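Long-range contacts in polymerase X (Deinococcus radiodurans, PDB 2W9M), which probably extends DNA from deoxyribonucleoside triphosphates in repair, and carries a zinc-binding polymerase and histidinol phosphatase (PHP) domain: residues Val322-Leu327 and Ala526-Val530; Gly329-Ser335 and Phe358-His364; Val485-Asn491 and Lys510-Asp516. All coordinates share one frame; numbering follows the deposited sequence.

Contact 1: Val322-Leu327 and Ala526-Val530; sequences VTVGDL and ARYGV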
ATOM      1  N   VAL A 322      17.542   3.402   4.799  1.00 19.61           N
ATOM      2  CA  VAL A 322      16.527   3.207   5.826  1.00 29.10           C
ATOM      3  C   VAL A 322      16.068   1.748   5.896  1.00 37.87           C
ATOM      4  O   VAL A 322      16.060   1.038   4.888  1.00 31.62           O
ATOM      5  CB  VAL A 322      15.316   4.142   5.597  1.00 27.68           C
ATOM      6  CG1 VAL A 322      14.655   3.843   4.260  1.00 21.04           C
ATOM      7  CG2 VAL A 322      14.319   4.023   6.732  1.00 27.94           C
ATOM      8  N   THR A 323      15.705   1.304   7.095  1.00 36.21           N
ATOM      9  CA  THR A 323      15.143  -0.029   7.290  1.00 29.64           C
ATOM     10  C   THR A 323      13.894   0.072   8.153  1.00 30.96           C
ATOM     11  O   THR A 323      13.647   1.108   8.770  1.00 37.48           O
ATOM     12  CB  THR A 323      16.137  -0.973   7.979  1.00 31.11           C
ATOM     13  OG1 THR A 323      16.361  -0.530   9.324  1.00 43.33           O
ATOM     14  CG2 THR A 323      17.459  -0.998   7.229  1.00 30.75           C
ATOM     15  N   VAL A 324      13.112  -1.003   8.199  1.00 33.74           N
ATOM     16  CA  VAL A 324      11.898  -1.028   9.010  1.00 32.07           C
ATOM     17  C   VAL A 324      12.214  -0.709  10.472  1.00 33.26           C
ATOM     18  O   VAL A 324      11.397  -0.116  11.183  1.00 35.81           O
ATOM     19  CB  VAL A 324      11.166  -2.388   8.902  1.00 29.41           C
ATOM     20  CG1 VAL A 324      10.010  -2.457   9.883  1.00 24.18           C
ATOM     21  CG2 VAL A 324      10.661  -2.604   7.488  1.00 24.70           C
ATOM     22  N   GLY A 325      13.410  -1.088  10.911  1.00 36.63           N
ATOM     23  CA  GLY A 325      13.837  -0.840  12.277  1.00 32.73           C
ATOM     24  C   GLY A 325      14.151   0.617  12.577  1.00 38.29           C
ATOM     25  O   GLY A 325      14.201   1.013  13.740  1.00 47.21           O
ATOM     26  N   ASP A 326      14.364   1.414  11.532  1.00 30.82           N
ATOM     27  CA  ASP A 326      14.660   2.837  11.685  1.00 28.32           C
ATOM     28  C   ASP A 326      13.389   3.661  11.852  1.00 38.31           C
ATOM     29  O   ASP A 326      13.444   4.873  12.051  1.00 37.20           O
ATOM     30  CB  ASP A 326      15.431   3.359  10.475  1.00 29.88           C
ATOM     31  CG  ASP A 326      16.838   2.813  10.405  1.00 41.88           C
ATOM     32  OD1 ASP A 326      17.526   2.804  11.448  1.00 44.17           O
ATOM     33  OD2 ASP A 326      17.258   2.396   9.302  1.00 42.28           O
ATOM     34  N   LEU A 327      12.243   3.002  11.754  1.00 33.74           N
ATOM     35  CA  LEU A 327      10.969   3.694  11.845  1.00 33.54           C
ATOM     36  C   LEU A 327      10.469   3.719  13.286  1.00 32.49           C
ATOM     37  O   LEU A 327       9.677   2.873  13.694  1.00 35.02           O
ATOM     38  CB  LEU A 327       9.939   3.028  10.930  1.00 30.93           C
ATOM     39  CG  LEU A 327       9.884   3.453   9.456  1.00 32.18           C
ATOM     40  CD1 LEU A 327      11.249   3.836   8.903  1.00 24.96           C
ATOM     41  CD2 LEU A 327       9.250   2.346   8.628  1.00 29.00           C
ATOM     42  N   ALA A 526       4.919  -1.533   6.553  1.00 25.38           N
ATOM     43  CA  ALA A 526       6.080  -0.644   6.546  1.00 23.40           C
ATOM     44  C   ALA A 526       7.194  -1.209   5.672  1.00 26.66           C
ATOM     45  O   ALA A 526       7.897  -0.473   4.983  1.00 28.29           O
ATOM     46  CB  ALA A 526       6.578  -0.430   7.954  1.00 18.68           C
ATOM     47  N   ARG A 527       7.334  -2.527   5.710  1.00 23.96           N
ATOM     48  CA  ARG A 527       8.329  -3.254   4.934  1.00 26.57           C
ATOM     49  C   ARG A 527       8.238  -2.999   3.426  1.00 31.42           C
ATOM     50  O   ARG A 527       9.252  -3.018   2.733  1.00 24.80           O
ATOM     51  CB  ARG A 527       8.194  -4.744   5.248  1.00 29.54           C
ATOM     52  CG  ARG A 527       8.503  -5.700   4.128  1.00 41.81           C
ATOM     53  CD  ARG A 527       7.744  -7.004   4.365  1.00 44.68           C
ATOM     54  NE  ARG A 527       8.489  -8.174   3.909  1.00 62.61           N
ATOM     55  CZ  ARG A 527       7.977  -9.398   3.835  1.00 55.29           C
ATOM     56  NH1 ARG A 527       6.711  -9.607   4.177  1.00 53.51           N
ATOM     57  NH2 ARG A 527       8.723 -10.410   3.410  1.00 65.37           N
ATOM     58  N   TYR A 528       7.031  -2.752   2.924  1.00 25.03           N
ATOM     59  CA  TYR A 528       6.842  -2.464   1.503  1.00 18.58           C
ATOM     60  C   TYR A 528       7.223  -1.028   1.163  1.00 18.76           C
ATOM     61  O   TYR A 528       7.792  -0.765   0.107  1.00 27.17           O
ATOM     62  CB  TYR A 528       5.398  -2.748   1.069  1.00 19.47           C
ATOM     63  CG  TYR A 528       4.929  -4.142   1.406  1.00 25.55           C
ATOM     64  CD1 TYR A 528       3.911  -4.351   2.332  1.00 27.23           C
ATOM     65  CD2 TYR A 528       5.512  -5.253   0.809  1.00 30.02           C
ATOM     66  CE1 TYR A 528       3.483  -5.626   2.649  1.00 25.20           C
ATOM     67  CE2 TYR A 528       5.090  -6.533   1.118  1.00 30.27           C
ATOM     68  CZ  TYR A 528       4.074  -6.714   2.038  1.00 42.10           C
ATOM     69  OH  TYR A 528       3.653  -7.988   2.344  1.00 55.38           O
ATOM     70  N   GLY A 529       6.895  -0.101   2.056  1.00 19.34           N
ATOM     71  CA  GLY A 529       7.286   1.286   1.893  1.00 20.15           C
ATOM     72  C   GLY A 529       8.795   1.437   1.936  1.00 24.81           C
ATOM     73  O   GLY A 529       9.376   2.202   1.170  1.00 27.84           O
ATOM     74  N   VAL A 530       9.431   0.697   2.837  1.00 20.30           N
ATOM     75  CA  VAL A 530      10.883   0.729   2.968  1.00 22.60           C
ATOM     76  C   VAL A 530      11.586   0.236   1.698  1.00 30.22           C
ATOM     77  O   VAL A 530      12.615   0.785   1.307  1.00 31.68           O
ATOM     78  CB  VAL A 530      11.360  -0.083   4.189  1.00 18.96           C
ATOM     79  CG1 VAL A 530      12.854  -0.329   4.117  1.00 19.73           C
ATOM     80  CG2 VAL A 530      10.993   0.637   5.479  1.00 22.36           C
TER
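Val324 and Val530 meet with no flat group between them, and the planar groups lie to the sides of an apolar centre. On the helix 526-530 side, the Tyr528 ring is directed away from the loop and carries Arg527 CD over one face, 4.2 Å above its plane and shifted toward the rim. On the loop side, the Asp326 carboxylate is approached on the anti side of OD2, out of its plane, by Thr323 N at 2.9 Å. This bond, with a weak one from Thr323 OG1 to the same oxygen, ties down the short 3-10 turn at Val324-Asp326.

The contact illustrates how a turn can dock on a helix chiefly through methyl groups, with van der Waals contacts to the backbone. With CG1 of Val324 anti to the backbone N (chi1 173°), CG2 is set beside that N and rests against the helix backbone, 3.5 Å from Arg527 CA. The same methyl lies 3.8 Å from CG2 of Val530. The other branch of Val530, CG1, reaches along the loop backbone to 3.6 Å from Val322 O. Leu327 comes in on the CG2 side of Val530: its CD2 touches Ala526 CB at 3.9 Å and Val530 CG2 at 4.0 Å, the leucine and Val530 sliding past each other in opposite directions.

Farther along helix 526-535, Arg534 NH1 donates to Val322 O. Helix 163-176 touches Tyr528 and Arg527. The loop leads into strand 329-333, whereas helix 526-535 follows strand 511-514, so the contact joins chain next to the two outermost strands of the parallel sheet.

Contact 2: Gly329-Ser335 and Phe358-His364; sequences GMIHTHS and FLGTADH. With ZN (zinc ion), chain D; ZN (zinc ion), chain C.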
ATOM      1  N   GLY A 329       8.665   6.201  14.697  1.00 25.45           N
ATOM      2  CA  GLY A 329       7.307   6.706  14.716  1.00 23.72           C
ATOM      3  C   GLY A 329       6.454   6.130  13.607  1.00 30.91           C
ATOM      4  O   GLY A 329       6.792   6.259  12.429  1.00 25.73           O
ATOM      5  N   MET A 330       5.350   5.493  13.984  1.00 25.51           N
ATOM      6  CA  MET A 330       4.413   4.932  13.013  1.00 28.01           C
ATOM      7  C   MET A 330       3.185   5.823  12.856  1.00 29.70           C
ATOM      8  O   MET A 330       2.165   5.619  13.515  1.00 26.57           O
ATOM      9  CB  MET A 330       4.000   3.518  13.423  1.00 25.33           C
ATOM     10  CG  MET A 330       5.143   2.512  13.398  1.00 41.84           C
ATOM     11  SD  MET A 330       5.449   1.808  11.763  1.00 53.49           S
ATOM     12  CE  MET A 330       6.088   3.227  10.873  1.00 34.05           C
ATOM     13  N   ILE A 331       3.283   6.816  11.979  1.00 25.57           N
ATOM     14  CA  ILE A 331       2.223   7.811  11.861  1.00 30.69           C
ATOM     15  C   ILE A 331       1.272   7.522  10.707  1.00 35.08           C
ATOM     16  O   ILE A 331       1.528   6.645   9.875  1.00 29.29           O
ATOM     17  CB  ILE A 331       2.785   9.244  11.730  1.00 31.71           C
ATOM     18  CG1 ILE A 331       3.511   9.420  10.394  1.00 25.04           C
ATOM     19  CG2 ILE A 331       3.696   9.571  12.912  1.00 18.36           C
ATOM     20  CD1 ILE A 331       4.021  10.834  10.158  1.00 22.83           C
ATOM     21  N   HIS A 332       0.174   8.272  10.675  1.00 24.58           N
ATOM     22  CA  HIS A 332      -0.890   8.071   9.701  1.00 22.36           C
ATOM     23  C   HIS A 332      -1.473   6.658   9.790  1.00 23.16           C
ATOM     24  O   HIS A 332      -1.318   5.848   8.884  1.00 23.52           O
ATOM     25  CB  HIS A 332      -0.397   8.391   8.286  1.00 25.91           C
ATOM     26  CG  HIS A 332      -1.482   8.395   7.262  1.00 25.28           C
ATOM     27  ND1 HIS A 332      -1.226   8.395   5.903  1.00 25.40           N
ATOM     28  CD2 HIS A 332      -2.828   8.378   7.386  1.00 28.32           C
ATOM     29  CE1 HIS A 332      -2.367   8.392   5.245  1.00 27.58           C
ATOM     30  NE2 HIS A 332      -3.360   8.381   6.120  1.00 28.78           N
ATOM     31  N   THR A 333      -2.138   6.376  10.904  1.00 27.68           N
ATOM     32  CA  THR A 333      -2.818   5.106  11.104  1.00 20.69           C
ATOM     33  C   THR A 333      -4.297   5.384  11.364  1.00 32.20           C
ATOM     34  O   THR A 333      -4.657   6.487  11.771  1.00 31.02           O
ATOM     35  CB  THR A 333      -2.238   4.347  12.301  1.00 21.12           C
ATOM     36  OG1 THR A 333      -2.427   5.127  13.488  1.00 32.76           O
ATOM     37  CG2 THR A 333      -0.750   4.085  12.107  1.00 26.80           C
ATOM     38  N   HIS A 334      -5.154   4.396  11.122  1.00 29.42           N
ATOM     39  CA  HIS A 334      -6.589   4.578  11.327  1.00 26.98           C
ATOM     40  C   HIS A 334      -7.135   3.662  12.415  1.00 31.54           C
ATOM     41  O   HIS A 334      -6.614   2.572  12.642  1.00 38.40           O
ATOM     42  CB  HIS A 334      -7.358   4.382  10.018  1.00 23.19           C
ATOM     43  CG  HIS A 334      -7.059   5.425   8.988  1.00 26.60           C
ATOM     44  ND1 HIS A 334      -7.897   6.487   8.734  1.00 29.15           N
ATOM     45  CD2 HIS A 334      -5.999   5.574   8.155  1.00 24.18           C
ATOM     46  CE1 HIS A 334      -7.372   7.247   7.789  1.00 32.39           C
ATOM     47  NE2 HIS A 334      -6.219   6.713   7.423  1.00 27.39           N
ATOM     48  N   SER A 335      -8.183   4.122  13.089  1.00 22.94           N
ATOM     49  CA  SER A 335      -8.780   3.381  14.190  1.00 25.87           C
ATOM     50  C   SER A 335     -10.279   3.207  13.985  1.00 32.50           C
ATOM     51  O   SER A 335     -10.845   3.650  12.984  1.00 28.47           O
ATOM     52  CB  SER A 335      -8.545   4.115  15.510  1.00 32.43           C
ATOM     53  OG  SER A 335      -9.377   5.264  15.607  1.00 25.02           O
ATOM     54  N   PHE A 358       6.481   5.035  18.869  1.00 24.99           N
ATOM     55  CA  PHE A 358       5.216   5.725  19.113  1.00 32.72           C
ATOM     56  C   PHE A 358       4.238   5.631  17.940  1.00 28.74           C
ATOM     57  O   PHE A 358       4.632   5.351  16.808  1.00 30.93           O
ATOM     58  CB  PHE A 358       5.454   7.190  19.521  1.00 27.19           C
ATOM     59  CG  PHE A 358       5.961   8.065  18.404  1.00 27.67           C
ATOM     60  CD1 PHE A 358       7.312   8.109  18.094  1.00 29.14           C
ATOM     61  CD2 PHE A 358       5.087   8.856  17.673  1.00 31.30           C
ATOM     62  CE1 PHE A 358       7.782   8.919  17.069  1.00 21.88           C
ATOM     63  CE2 PHE A 358       5.550   9.667  16.647  1.00 21.88           C
ATOM     64  CZ  PHE A 358       6.898   9.695  16.345  1.00 24.84           C
ATOM     65  N   LEU A 359       2.960   5.859  18.231  1.00 38.53           N
ATOM     66  CA  LEU A 359       1.902   5.750  17.231  1.00 31.06           C
ATOM     67  C   LEU A 359       1.373   7.115  16.827  1.00 35.61           C
ATOM     68  O   LEU A 359       1.137   7.978  17.667  1.00 34.82           O
ATOM     69  CB  LEU A 359       0.743   4.902  17.761  1.00 29.07           C
ATOM     70  CG  LEU A 359      -0.514   4.833  16.887  1.00 27.88           C
ATOM     71  CD1 LEU A 359      -0.333   3.857  15.732  1.00 19.58           C
ATOM     72  CD2 LEU A 359      -1.717   4.440  17.726  1.00 29.48           C
ATOM     73  N   GLY A 360       1.178   7.297  15.528  1.00 40.58           N
ATOM     74  CA  GLY A 360       0.588   8.512  15.008  1.00 28.19           C
ATOM     75  C   GLY A 360      -0.850   8.296  14.586  1.00 33.25           C
ATOM     76  O   GLY A 360      -1.137   7.614  13.601  1.00 36.68           O
ATOM     77  N   THR A 361      -1.760   8.878  15.352  1.00 33.22           N
ATOM     78  CA  THR A 361      -3.182   8.851  15.049  1.00 30.21           C
ATOM     79  C   THR A 361      -3.477   9.722  13.832  1.00 30.59           C
ATOM     80  O   THR A 361      -2.844  10.758  13.649  1.00 36.91           O
ATOM     81  CB  THR A 361      -3.979   9.364  16.267  1.00 33.68           C
ATOM     82  OG1 THR A 361      -4.232   8.270  17.157  1.00 31.54           O
ATOM     83  CG2 THR A 361      -5.294   9.994  15.840  1.00 49.89           C
ATOM     84  N   ALA A 362      -4.428   9.304  12.999  1.00 26.40           N
ATOM     85  CA  ALA A 362      -4.772  10.065  11.795  1.00 23.11           C
ATOM     86  C   ALA A 362      -6.030   9.560  11.087  1.00 26.53           C
ATOM     87  O   ALA A 362      -5.967   9.097   9.949  1.00 31.87           O
ATOM     88  CB  ALA A 362      -3.595  10.090  10.827  1.00 22.37           C
ATOM     89  N   ASP A 363      -7.172   9.662  11.758  1.00 26.08           N
ATOM     90  CA  ASP A 363      -8.444   9.240  11.178  1.00 25.41           C
ATOM     91  C   ASP A 363      -8.988  10.306  10.227  1.00 22.65           C
ATOM     92  O   ASP A 363      -8.559  11.458  10.271  1.00 22.69           O
ATOM     93  CB  ASP A 363      -9.450   8.914  12.291  1.00 31.38           C
ATOM     94  CG  ASP A 363      -9.158   7.580  12.967  1.00 33.14           C
ATOM     95  OD1 ASP A 363      -9.222   6.539  12.279  1.00 38.21           O
ATOM     96  OD2 ASP A 363      -8.858   7.566  14.179  1.00 28.09           O
ATOM     97  N   HIS A 364      -9.917   9.921   9.355  1.00 19.60           N
ATOM     98  CA  HIS A 364     -10.455  10.852   8.368  1.00 19.64           C
ATOM     99  C   HIS A 364     -11.304  11.925   9.025  1.00 28.66           C
ATOM    100  O   HIS A 364     -11.652  11.828  10.204  1.00 28.89           O
ATOM    101  CB  HIS A 364     -11.311  10.131   7.329  1.00 28.15           C
ATOM    102  CG  HIS A 364     -10.633   8.967   6.690  1.00 28.16           C
ATOM    103  ND1 HIS A 364      -9.849   9.090   5.564  1.00 30.22           N
ATOM    104  CD2 HIS A 364     -10.625   7.655   7.017  1.00 29.15           C
ATOM    105  CE1 HIS A 364      -9.382   7.901   5.230  1.00 28.37           C
ATOM    106  NE2 HIS A 364      -9.835   7.014   6.096  1.00 32.60           N
TER
HETATM  107 ZN    ZN D1566      -5.254   7.342   5.439  1.00 24.88          ZN
HETATM  108 ZN    ZN C1565      -9.433   5.071   5.528  1.00 34.74          ZN
HETATM  109  O   HOH W   1      -6.123   6.600  14.177  1.00 36.75           O
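His334 and His364 run across each other at about a right angle, yet their rings form an offset stack, centroids 4.2 Å apart and planes 30° from parallel. The His334 ring is sandwiched: Ala362 O lies over one face, and the zinc ion held by His364 NE2 (2.1 Å) lies toward the rim of the opposite face. His332 NE2 and His334 NE2 both bind the other zinc ion, while His332 ND1 is hydrogen-bonded to Glu487.

Asp363 slides past His334 to Ser335, whose OG bonds its OD2 on the syn side at 2.8 Å; OD1 probably accepts from Ser335 N, though its position is less certain. Replacing Asp363 with an alanine removes the carboxylate and is likely to leave the Ser335 hydroxyl without this partner, freer to turn. Thr333 bonds Gly360 O twice, through N at 3.1 Å and OG1 at 2.8 Å, with OG1 set between backbone N and carbonyl carbon (chi1 62°). At the far end Phe358 lays a face over Gly329 CA in a CH-pi contact.

The parallel pair, broken by a beta bulge, belongs to the beta-alpha-beta unit through helix 344-353, and the His-Thr-His sequence fits His-x-His, one metal-binding motif of PHP domains.

Contact 3: Val485-Asn491 and Lys510-Asp516; sequences VVEINAN and KFAINTD. With ZN (zinc ion), chain D.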
ATOM      1  N   VAL A 485       6.501  17.775   4.555  1.00 25.15           N
ATOM      2  CA  VAL A 485       7.050  16.466   4.207  1.00 21.80           C
ATOM      3  C   VAL A 485       6.072  15.651   3.373  1.00 24.87           C
ATOM      4  O   VAL A 485       4.868  15.695   3.600  1.00 27.54           O
ATOM      5  CB  VAL A 485       7.535  15.682   5.456  1.00 23.47           C
ATOM      6  CG1 VAL A 485       7.191  16.426   6.723  1.00 21.98           C
ATOM      7  CG2 VAL A 485       6.980  14.270   5.468  1.00 20.56           C
ATOM      8  N   VAL A 486       6.596  14.936   2.382  1.00 22.09           N
ATOM      9  CA  VAL A 486       5.761  14.182   1.460  1.00 21.60           C
ATOM     10  C   VAL A 486       5.776  12.699   1.819  1.00 22.23           C
ATOM     11  O   VAL A 486       6.821  12.137   2.150  1.00 22.47           O
ATOM     12  CB  VAL A 486       6.179  14.417  -0.013  1.00 16.07           C
ATOM     13  CG1 VAL A 486       7.677  14.477  -0.136  1.00 26.67           C
ATOM     14  CG2 VAL A 486       5.606  13.335  -0.918  1.00 17.70           C
ATOM     15  N   GLU A 487       4.605  12.075   1.769  1.00 18.90           N
ATOM     16  CA  GLU A 487       4.453  10.709   2.248  1.00 18.84           C
ATOM     17  C   GLU A 487       4.795   9.680   1.181  1.00 24.00           C
ATOM     18  O   GLU A 487       4.449   9.836   0.011  1.00 20.75           O
ATOM     19  CB  GLU A 487       3.022  10.490   2.752  1.00 19.08           C
ATOM     20  CG  GLU A 487       2.623   9.033   2.968  1.00 26.17           C
ATOM     21  CD  GLU A 487       1.246   8.898   3.615  1.00 35.73           C
ATOM     22  OE1 GLU A 487       1.145   9.127   4.839  1.00 32.68           O
ATOM     23  OE2 GLU A 487       0.268   8.567   2.905  1.00 27.48           O
ATOM     24  N   ILE A 488       5.499   8.636   1.595  1.00 22.11           N
ATOM     25  CA  ILE A 488       5.637   7.436   0.790  1.00 19.41           C
ATOM     26  C   ILE A 488       4.743   6.393   1.439  1.00 21.38           C
ATOM     27  O   ILE A 488       5.129   5.741   2.409  1.00 19.76           O
ATOM     28  CB  ILE A 488       7.090   6.936   0.740  1.00 20.79           C
ATOM     29  CG1 ILE A 488       7.985   7.959   0.037  1.00 26.10           C
ATOM     30  CG2 ILE A 488       7.165   5.589   0.040  1.00 17.66           C
ATOM     31  CD1 ILE A 488       9.451   7.590   0.056  1.00 25.52           C
ATOM     32  N   ASN A 489       3.530   6.264   0.916  1.00 30.41           N
ATOM     33  CA  ASN A 489       2.524   5.411   1.526  1.00 16.75           C
ATOM     34  C   ASN A 489       2.901   3.950   1.361  1.00 20.21           C
ATOM     35  O   ASN A 489       2.975   3.437   0.244  1.00 28.36           O
ATOM     36  CB  ASN A 489       1.146   5.706   0.928  1.00 22.10           C
ATOM     37  CG  ASN A 489       0.014   5.173   1.778  1.00 24.96           C
ATOM     38  OD1 ASN A 489      -0.142   3.965   1.935  1.00 24.57           O
ATOM     39  ND2 ASN A 489      -0.786   6.076   2.330  1.00 26.34           N
ATOM     40  N   ALA A 490       3.152   3.290   2.484  1.00 21.33           N
ATOM     41  CA  ALA A 490       3.652   1.920   2.482  1.00 24.37           C
ATOM     42  C   ALA A 490       2.599   0.864   2.142  1.00 30.37           C
ATOM     43  O   ALA A 490       2.946  -0.286   1.882  1.00 29.37           O
ATOM     44  CB  ALA A 490       4.319   1.598   3.817  1.00 17.96           C
ATOM     45  N   ASN A 491       1.321   1.236   2.151  1.00 23.91           N
ATOM     46  CA  ASN A 491       0.275   0.285   1.773  1.00 30.99           C
ATOM     47  C   ASN A 491       0.544  -0.255   0.372  1.00 26.42           C
ATOM     48  O   ASN A 491       0.710   0.517  -0.569  1.00 30.73           O
ATOM     49  CB  ASN A 491      -1.120   0.918   1.862  1.00 23.55           C
ATOM     50  CG  ASN A 491      -2.235  -0.063   1.516  1.00 35.69           C
ATOM     51  OD1 ASN A 491      -2.478  -0.366   0.347  1.00 33.72           O
ATOM     52  ND2 ASN A 491      -2.923  -0.554   2.535  1.00 26.42           N
ATOM     53  N   LYS A 510      11.967  16.113   2.612  1.00 28.15           N
ATOM     54  CA  LYS A 510      11.969  15.123   3.674  1.00 24.69           C
ATOM     55  C   LYS A 510      10.767  14.227   3.436  1.00 20.11           C
ATOM     56  O   LYS A 510       9.711  14.695   3.027  1.00 22.80           O
ATOM     57  CB  LYS A 510      11.876  15.789   5.044  1.00 28.07           C
ATOM     58  CG  LYS A 510      13.179  16.401   5.521  1.00 37.09           C
ATOM     59  CD  LYS A 510      13.229  16.488   7.039  1.00 61.19           C
ATOM     60  CE  LYS A 510      13.693  15.177   7.661  1.00 54.27           C
ATOM     61  NZ  LYS A 510      12.862  14.016   7.232  1.00 58.78           N
ATOM     62  N   PHE A 511      10.922  12.936   3.679  1.00 18.34           N
ATOM     63  CA  PHE A 511       9.842  12.001   3.404  1.00 18.38           C
ATOM     64  C   PHE A 511       9.317  11.361   4.677  1.00 26.67           C
ATOM     65  O   PHE A 511       9.961  11.408   5.727  1.00 27.08           O
ATOM     66  CB  PHE A 511      10.306  10.919   2.431  1.00 14.91           C
ATOM     67  CG  PHE A 511      10.803  11.459   1.125  1.00 19.99           C
ATOM     68  CD1 PHE A 511      12.125  11.838   0.979  1.00 19.24           C
ATOM     69  CD2 PHE A 511       9.944  11.600   0.047  1.00 22.43           C
ATOM     70  CE1 PHE A 511      12.585  12.344  -0.220  1.00 24.49           C
ATOM     71  CE2 PHE A 511      10.398  12.100  -1.153  1.00 19.77           C
ATOM     72  CZ  PHE A 511      11.724  12.472  -1.287  1.00 22.93           C
ATOM     73  N   ALA A 512       8.136  10.764   4.574  1.00 20.29           N
ATOM     74  CA  ALA A 512       7.580   9.988   5.663  1.00 24.43           C
ATOM     75  C   ALA A 512       7.092   8.639   5.131  1.00 21.07           C
ATOM     76  O   ALA A 512       6.223   8.586   4.259  1.00 30.06           O
ATOM     77  CB  ALA A 512       6.438  10.756   6.323  1.00 26.73           C
ATOM     78  N   ILE A 513       7.663   7.554   5.641  1.00 18.84           N
ATOM     79  CA  ILE A 513       7.213   6.220   5.264  1.00 23.96           C
ATOM     80  C   ILE A 513       6.072   5.791   6.179  1.00 20.28           C
ATOM     81  O   ILE A 513       6.299   5.332   7.296  1.00 34.37           O
ATOM     82  CB  ILE A 513       8.359   5.191   5.316  1.00 20.92           C
ATOM     83  CG1 ILE A 513       9.546   5.681   4.488  1.00 23.14           C
ATOM     84  CG2 ILE A 513       7.896   3.842   4.791  1.00 21.75           C
ATOM     85  CD1 ILE A 513      10.778   4.797   4.600  1.00 21.23           C
ATOM     86  N   ASN A 514       4.845   5.955   5.694  1.00 25.77           N
ATOM     87  CA  ASN A 514       3.645   5.720   6.497  1.00 20.02           C
ATOM     88  C   ASN A 514       2.832   4.534   5.988  1.00 29.76           C
ATOM     89  O   ASN A 514       2.602   4.401   4.787  1.00 32.73           O
ATOM     90  CB  ASN A 514       2.767   6.974   6.512  1.00 20.88           C
ATOM     91  CG  ASN A 514       3.494   8.199   7.068  1.00 36.33           C
ATOM     92  OD1 ASN A 514       4.568   8.085   7.666  1.00 25.29           O
ATOM     93  ND2 ASN A 514       2.906   9.376   6.870  1.00 20.43           N
ATOM     94  N   THR A 515       2.386   3.686   6.908  1.00 19.69           N
ATOM     95  CA  THR A 515       1.684   2.458   6.553  1.00 20.19           C
ATOM     96  C   THR A 515       0.219   2.691   6.164  1.00 26.19           C
ATOM     97  O   THR A 515      -0.358   1.914   5.397  1.00 23.70           O
ATOM     98  CB  THR A 515       1.722   1.457   7.715  1.00 23.13           C
ATOM     99  OG1 THR A 515       1.115   2.051   8.873  1.00 24.29           O
ATOM    100  CG2 THR A 515       3.152   1.078   8.045  1.00 18.62           C
ATOM    101  N   ASP A 516      -0.380   3.753   6.697  1.00 23.96           N
ATOM    102  CA  ASP A 516      -1.802   4.007   6.495  1.00 19.33           C
ATOM    103  C   ASP A 516      -2.624   2.817   6.984  1.00 18.93           C
ATOM    104  O   ASP A 516      -3.650   2.471   6.396  1.00 24.48           O
ATOM    105  CB  ASP A 516      -2.094   4.286   5.018  1.00 27.12           C
ATOM    106  CG  ASP A 516      -3.388   5.053   4.812  1.00 25.58           C
ATOM    107  OD1 ASP A 516      -4.120   5.255   5.801  1.00 29.02           O
ATOM    108  OD2 ASP A 516      -3.677   5.454   3.663  1.00 33.35           O
TER
HETATM  109 ZN    ZN D1566      -5.254   7.342   5.439  1.00 24.88          ZN
HETATM  110  O   HOH W   2      -1.766  -0.923   5.313  1.00 31.66           O
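Glu487 reaches Asn514 because its CG stands anti to the backbone N (chi1 166°) and the chain stays extended beyond it, carrying the carboxylate off the sheet face and forward along the strand direction, where Asn514 meets it. Asn489 repeats that first torsion (chi1 -163°) and turns its amide toward Asp516. Asn514 ND2 donates to the anti lone pair of Glu487 OE1 at 2.7 Å, with carboxylate and amide planes 80° apart. Asn489 ND2 serves two acceptors, Glu487 OE2 at 2.8 Å, met from above the carboxylate plane, and Asp516 OD2 at 3.2 Å, close to the plane of its own amide. Its OD1 accepts from Asn491 N at 3.1 Å, an Asx turn that fixes the rotation of the amide.

Beneath this polar network the strands run parallel. Val486 N donates to Lys510 O and Ala512 N to Val486 O, Ile488 N donates to Ala512 O, and beyond a weaker link Ala490 N bonds Asn514 O at 2.6 Å. The face bearing Val486, Ile488, Phe511 and Ile513 is apolar: Val486 lies alongside Phe511, its CG1 3.7 Å from CD2 of the ring, and Ile488 CD1 reaches the same ring atom. A water bridges Asn491 ND2 and Thr515 O, while Asn491 OD1 accepts from Ala493 N.

The pair supplies one first-shell ligand, Asp516, and a second shell of Glu487, Asn489 and Asn514. Asp516 OD1 binds zinc at 2.4 Å, and Glu487 OE1 also accepts from His332 ND1, whose opposite ring nitrogen holds that ion; Glu487 thereby probably helps to orient the histidine, and Asn514 to hold Glu487. With Glu487 OE2 and Asp516 OD2 5.1 Å apart, the ND2 group of Asn489, donating to both carboxylates, probably eases their repulsion.

How the contacts relate
Contacts 2 and 3 bring together the first and last strands of the parallel sheet, as expected of the distorted barrel of PHP domains: Ile331 CG1 lies 3.2 Å from Asn514 OD1, and His332 ND1 probably bonds Glu487 OE1 at 2.7 Å. They share a zinc ion, bound by His332 and His334 from contact 2, Asp516 from contact 3 and Glu401 from strand 396-403. Contact 1 encloses both along the chain and lies outside the metal centre, the Ala526 side chain being about 10 Å from that of Asp516. Its helix packs on contact 3, with Gly529 CA 3.6 Å from Ala490 CB, whereas it meets contact 2 through sequence continuity alone.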